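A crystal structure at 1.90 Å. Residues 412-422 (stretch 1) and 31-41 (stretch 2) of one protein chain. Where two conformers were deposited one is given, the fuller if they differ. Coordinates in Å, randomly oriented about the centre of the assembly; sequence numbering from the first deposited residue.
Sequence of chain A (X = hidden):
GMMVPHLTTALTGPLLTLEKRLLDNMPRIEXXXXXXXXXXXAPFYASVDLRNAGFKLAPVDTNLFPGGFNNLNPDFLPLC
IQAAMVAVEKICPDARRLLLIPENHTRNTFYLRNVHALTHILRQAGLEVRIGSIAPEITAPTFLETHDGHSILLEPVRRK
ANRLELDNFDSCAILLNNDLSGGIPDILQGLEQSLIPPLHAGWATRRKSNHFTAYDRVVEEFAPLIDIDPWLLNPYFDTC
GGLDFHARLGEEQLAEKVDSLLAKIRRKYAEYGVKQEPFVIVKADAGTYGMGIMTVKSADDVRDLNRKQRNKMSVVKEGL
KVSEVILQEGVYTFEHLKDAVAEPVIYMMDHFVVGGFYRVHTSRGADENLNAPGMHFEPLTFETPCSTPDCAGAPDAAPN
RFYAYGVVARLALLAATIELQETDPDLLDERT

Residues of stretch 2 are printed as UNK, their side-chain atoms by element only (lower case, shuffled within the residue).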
# COMPACT_ATOMS: atom_id res chain seq x y z
N ALA A 412 -4.20 13.44 -13.95
CA ALA A 412 -2.96 14.06 -14.46
C ALA A 412 -1.83 13.01 -14.58
O ALA A 412 -1.05 13.03 -15.53
CB ALA A 412 -2.53 15.23 -13.56
N LEU A 413 -1.72 12.10 -13.62
CA LEU A 413 -0.78 10.98 -13.72
C LEU A 413 -1.00 10.11 -14.94
O LEU A 413 -0.05 9.76 -15.67
CB LEU A 413 -0.84 10.10 -12.45
CG LEU A 413 0.23 9.02 -12.34
CD1 LEU A 413 1.54 9.69 -11.97
CD2 LEU A 413 -0.16 7.94 -11.27
N LEU A 414 -2.26 9.76 -15.19
CA LEU A 414 -2.60 8.95 -16.35
C LEU A 414 -2.22 9.67 -17.66
O LEU A 414 -1.60 9.07 -18.58
CB LEU A 414 -4.12 8.65 -16.33
CG LEU A 414 -4.69 7.87 -17.51
CD1 LEU A 414 -3.94 6.51 -17.67
CD2 LEU A 414 -6.20 7.64 -17.32
N ALA A 415 -2.52 10.96 -17.72
CA ALA A 415 -2.16 11.74 -18.88
C ALA A 415 -0.65 11.74 -19.14
O ALA A 415 -0.21 11.58 -20.30
CB ALA A 415 -2.70 13.20 -18.76
N ALA A 416 0.14 11.94 -18.08
CA ALA A 416 1.62 11.93 -18.18
C ALA A 416 2.13 10.55 -18.65
O ALA A 416 3.06 10.49 -19.50
CB ALA A 416 2.26 12.31 -16.87
N THR A 417 1.50 9.49 -18.17
CA THR A 417 1.83 8.11 -18.53
C THR A 417 1.59 7.87 -20.03
O THR A 417 2.46 7.34 -20.74
CB THR A 417 0.98 7.12 -17.72
OG1 THR A 417 1.22 7.35 -16.34
CG2 THR A 417 1.29 5.62 -18.08
N ILE A 418 0.43 8.29 -20.50
CA ILE A 418 0.07 8.21 -21.93
C ILE A 418 1.06 9.04 -22.77
O ILE A 418 1.65 8.51 -23.75
CB ILE A 418 -1.40 8.62 -22.17
CG1 ILE A 418 -2.35 7.62 -21.50
CG2 ILE A 418 -1.70 8.76 -23.69
CD1 ILE A 418 -3.84 8.07 -21.39
N GLU A 419 1.28 10.29 -22.40
CA GLU A 419 2.24 11.15 -23.07
C GLU A 419 3.62 10.49 -23.20
O GLU A 419 4.20 10.51 -24.29
CB GLU A 419 2.38 12.46 -22.30
CG GLU A 419 3.34 13.52 -22.85
CD GLU A 419 3.69 14.63 -21.82
OE1 GLU A 419 3.14 14.65 -20.67
OE2 GLU A 419 4.52 15.50 -22.14
N LEU A 420 4.16 9.98 -22.10
CA LEU A 420 5.49 9.36 -22.08
C LEU A 420 5.54 8.09 -22.95
O LEU A 420 6.51 7.87 -23.65
CB LEU A 420 5.93 9.09 -20.62
CG LEU A 420 7.38 8.68 -20.28
CD1 LEU A 420 8.37 9.83 -20.52
CD2 LEU A 420 7.53 8.15 -18.81
N GLN A 421 4.48 7.28 -22.94
CA GLN A 421 4.41 6.10 -23.81
C GLN A 421 4.51 6.50 -25.27
O GLN A 421 5.13 5.79 -26.05
CB GLN A 421 3.11 5.31 -23.63
CG GLN A 421 3.03 4.60 -22.31
CD GLN A 421 2.17 3.34 -22.31
OE1 GLN A 421 1.53 2.96 -23.32
NE2 GLN A 421 2.15 2.67 -21.15
N GLU A 422 3.92 7.64 -25.61
CA GLU A 422 3.81 8.12 -27.00
C GLU A 422 5.05 8.90 -27.49
O GLU A 422 5.14 9.24 -28.67
CB GLU A 422 2.51 8.93 -27.19
CG GLU A 422 1.24 8.05 -27.03
CD GLU A 422 -0.10 8.83 -27.08
OE1 GLU A 422 -0.08 10.08 -27.07
OE2 GLU A 422 -1.18 8.17 -27.09
N UNK A 31 -13.04 1.52 -10.54
CA UNK A 31 -13.02 0.49 -11.58
C UNK A 31 -12.46 1.05 -12.89
O UNK A 31 -11.62 0.42 -13.53
c UNK A 31 -14.10 -2.34 -12.98
n UNK A 31 -14.32 -2.79 -14.26
c UNK A 31 -14.43 -0.05 -11.84
n UNK A 31 -14.85 -0.71 -14.23
c UNK A 31 -14.77 -1.78 -14.99
c UNK A 31 -14.48 -1.04 -12.94
N UNK A 32 -12.85 2.28 -13.24
CA UNK A 32 -12.32 2.91 -14.46
C UNK A 32 -10.81 3.10 -14.36
O UNK A 32 -10.07 2.76 -15.30
c UNK A 32 -9.94 7.60 -15.54
c UNK A 32 -13.06 4.23 -14.72
c UNK A 32 -9.90 7.98 -16.91
n UNK A 32 -12.48 5.64 -18.08
c UNK A 32 -11.56 6.38 -17.39
c UNK A 32 -13.10 4.79 -17.21
c UNK A 32 -12.61 4.96 -15.95
c UNK A 32 -10.77 6.59 -15.11
c UNK A 32 -11.62 5.98 -16.04
c UNK A 32 -10.69 7.38 -17.84
N UNK A 33 -10.31 3.61 -13.24
CA UNK A 33 -8.87 3.78 -13.10
C UNK A 33 -8.15 2.44 -13.23
O UNK A 33 -7.12 2.33 -13.91
c UNK A 33 -9.38 8.00 -10.81
c UNK A 33 -9.39 6.60 -10.86
c UNK A 33 -7.66 6.65 -12.51
c UNK A 33 -8.52 5.92 -11.71
c UNK A 33 -8.51 4.40 -11.74
c UNK A 33 -8.50 8.70 -11.63
c UNK A 33 -7.65 8.03 -12.48
N UNK A 34 -8.67 1.40 -12.57
CA UNK A 34 -8.04 0.07 -12.72
C UNK A 34 -7.96 -0.38 -14.18
O UNK A 34 -6.91 -0.90 -14.59
c UNK A 34 -10.56 -1.46 -8.06
c UNK A 34 -8.71 -1.00 -11.87
c UNK A 34 -8.25 -0.92 -10.41
n UNK A 34 -10.17 -2.00 -9.23
n UNK A 34 -9.68 -0.98 -7.18
c UNK A 34 -8.78 -2.11 -9.61
n UNK A 34 -11.83 -1.42 -7.79
N UNK A 35 -9.03 -0.16 -14.97
CA UNK A 35 -8.96 -0.47 -16.40
C UNK A 35 -7.85 0.34 -17.08
O UNK A 35 -7.13 -0.21 -17.92
c UNK A 35 -10.29 -0.20 -17.11
o UNK A 35 -11.27 -1.01 -16.52
N UNK A 36 -7.70 1.62 -16.72
CA UNK A 36 -6.65 2.45 -17.34
C UNK A 36 -5.24 1.97 -17.02
O UNK A 36 -4.38 1.88 -17.92
o UNK A 36 -7.97 4.56 -19.64
n UNK A 36 -9.82 3.58 -18.83
c UNK A 36 -6.81 3.94 -16.99
c UNK A 36 -8.21 4.51 -17.30
c UNK A 36 -8.66 4.23 -18.69
N UNK A 37 -4.99 1.63 -15.76
CA UNK A 37 -3.65 1.20 -15.35
C UNK A 37 -3.30 -0.17 -15.99
O UNK A 37 -2.12 -0.39 -16.28
c UNK A 37 -2.41 5.66 -14.14
c UNK A 37 -4.79 2.42 -12.02
c UNK A 37 -3.99 5.89 -12.34
c UNK A 37 -3.92 2.36 -13.07
c UNK A 37 -3.11 6.44 -13.23
c UNK A 37 -3.48 1.11 -13.83
c UNK A 37 -2.62 4.28 -14.21
c UNK A 37 -4.16 4.52 -12.38
n UNK A 37 -4.95 3.71 -11.62
c UNK A 37 -3.48 3.69 -13.29
N UNK A 38 -4.29 -1.03 -16.24
CA UNK A 38 -4.03 -2.31 -16.93
C UNK A 38 -3.51 -2.07 -18.34
O UNK A 38 -2.67 -2.82 -18.84
c UNK A 38 -7.07 -4.59 -15.83
n UNK A 38 -7.02 -5.61 -16.69
c UNK A 38 -5.78 -3.75 -15.71
c UNK A 38 -5.29 -3.19 -17.03
o UNK A 38 -8.07 -4.34 -15.13
N UNK A 39 -4.03 -1.03 -18.99
CA UNK A 39 -3.58 -0.67 -20.33
C UNK A 39 -2.26 0.10 -20.36
O UNK A 39 -1.41 -0.18 -21.21
c UNK A 39 -5.38 1.11 -23.28
o UNK A 39 -6.55 1.18 -22.82
c UNK A 39 -4.67 0.13 -21.03
o UNK A 39 -5.09 1.39 -24.47
c UNK A 39 -4.24 0.68 -22.37
N UNK A 40 -2.06 1.04 -19.43
CA UNK A 40 -0.94 1.98 -19.51
C UNK A 40 0.24 1.91 -18.51
O UNK A 40 1.31 2.44 -18.80
c UNK A 40 -1.48 3.41 -19.53
c UNK A 40 -3.67 3.86 -20.67
c UNK A 40 -4.42 4.15 -21.77
o UNK A 40 -4.62 4.62 -24.05
c UNK A 40 -2.30 3.72 -20.75
c UNK A 40 -2.45 4.20 -23.13
c UNK A 40 -3.81 4.33 -22.99
c UNK A 40 -1.69 3.88 -22.01
N UNK A 41 0.03 1.21 -17.41
CA UNK A 41 0.95 1.20 -16.29
C UNK A 41 0.83 2.58 -15.68
O UNK A 41 -0.13 3.31 -15.99
O HOH W 1 -0.90 0.75 -24.12

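Position 31 carries one carbon and then a five-membered ring of three carbons and two nitrogens, an imidazole far from stretch 1: His-31. Position 32 has one carbon leading to fused five- and six-membered rings with eight carbons and one nitrogen. Its CA-to-CB bond points sideways, yet the far rim of the six-membered ring reaches Leu-414. This is Trp-32, its CH2 3.7 Å from CD2 of Leu-414. Position 33, one carbon and a ring of six, makes no contact with stretch 1; it is Phe-33.

Position 34 shows three carbons, a nitrogen, and a carbon bearing two more nitrogens, all out of reach: Arg-34, its guanidinium bonded elsewhere in the structure. Position 35, one carbon and one oxygen, is Ser-35, also remote.

Position 36 has three carbons, the third carrying one oxygen and one nitrogen. Its CA-to-CB bond points toward stretch 1 and it meets Leu-414 through its carbon chain, as Gln-36 does with CG 3.7 Å from Leu-414 CD2; the rule here is that a polar residue can supply an apolar wall. Position 37 repeats the fused rings of eight carbons and one nitrogen, lying against two leucines: Trp-37. Its CH2 is 3.8 Å from Leu-413 CD2 and its CZ3 3.9 Å from Leu-414 CD1.

Position 38, three carbons ending in one oxygen and one nitrogen, is the exposed Gln-38. Position 39, three carbons with two terminal oxygens, is Glu-39; its backbone O accepts from a water at 3.1 Å that also donates, weakly, to Gln-421 OE1 at 3.4 Å.

Position 40 has one carbon, then a six-carbon ring bearing one oxygen; its CA-to-CB bond points toward stretch 1, and the ring packs against Ile-418 and its neighbours: Tyr-40. Ile-418 CG1 sits over one ring face, 3.7 Å from the centroid and 7° off the normal, a CH-pi contact, while Gln-421 OE1 lies at the ring edge, 3.6 Å from CD1. Position 41 has no side-chain atoms, and its positive phi as the helix ends favours glycine: Gly-41. Its O, 3.4 Å from Thr-417 CG2, is buried without a polar partner.

The contact works by reciprocal packing of two nearly parallel helices, 20° apart in direction. Leu-414 enters a hole formed by Trp-32, Gln-36, Trp-37 and Tyr-40; Tyr-40 fills another among Leu-414, Thr-417, Ile-418 and Gln-421. Large rings suit axes that approach no closer than 10.9 Å. No direct hydrogen bond crosses: Gln-421 NE2 is 2.5 Å from Tyr-40 O, but at a poor angle. Thr-417 OG1 instead donates to Leu-413 O at 2.8 Å, within its own helix.

Stretch 2 (31-41) HWFRSQWQEYG
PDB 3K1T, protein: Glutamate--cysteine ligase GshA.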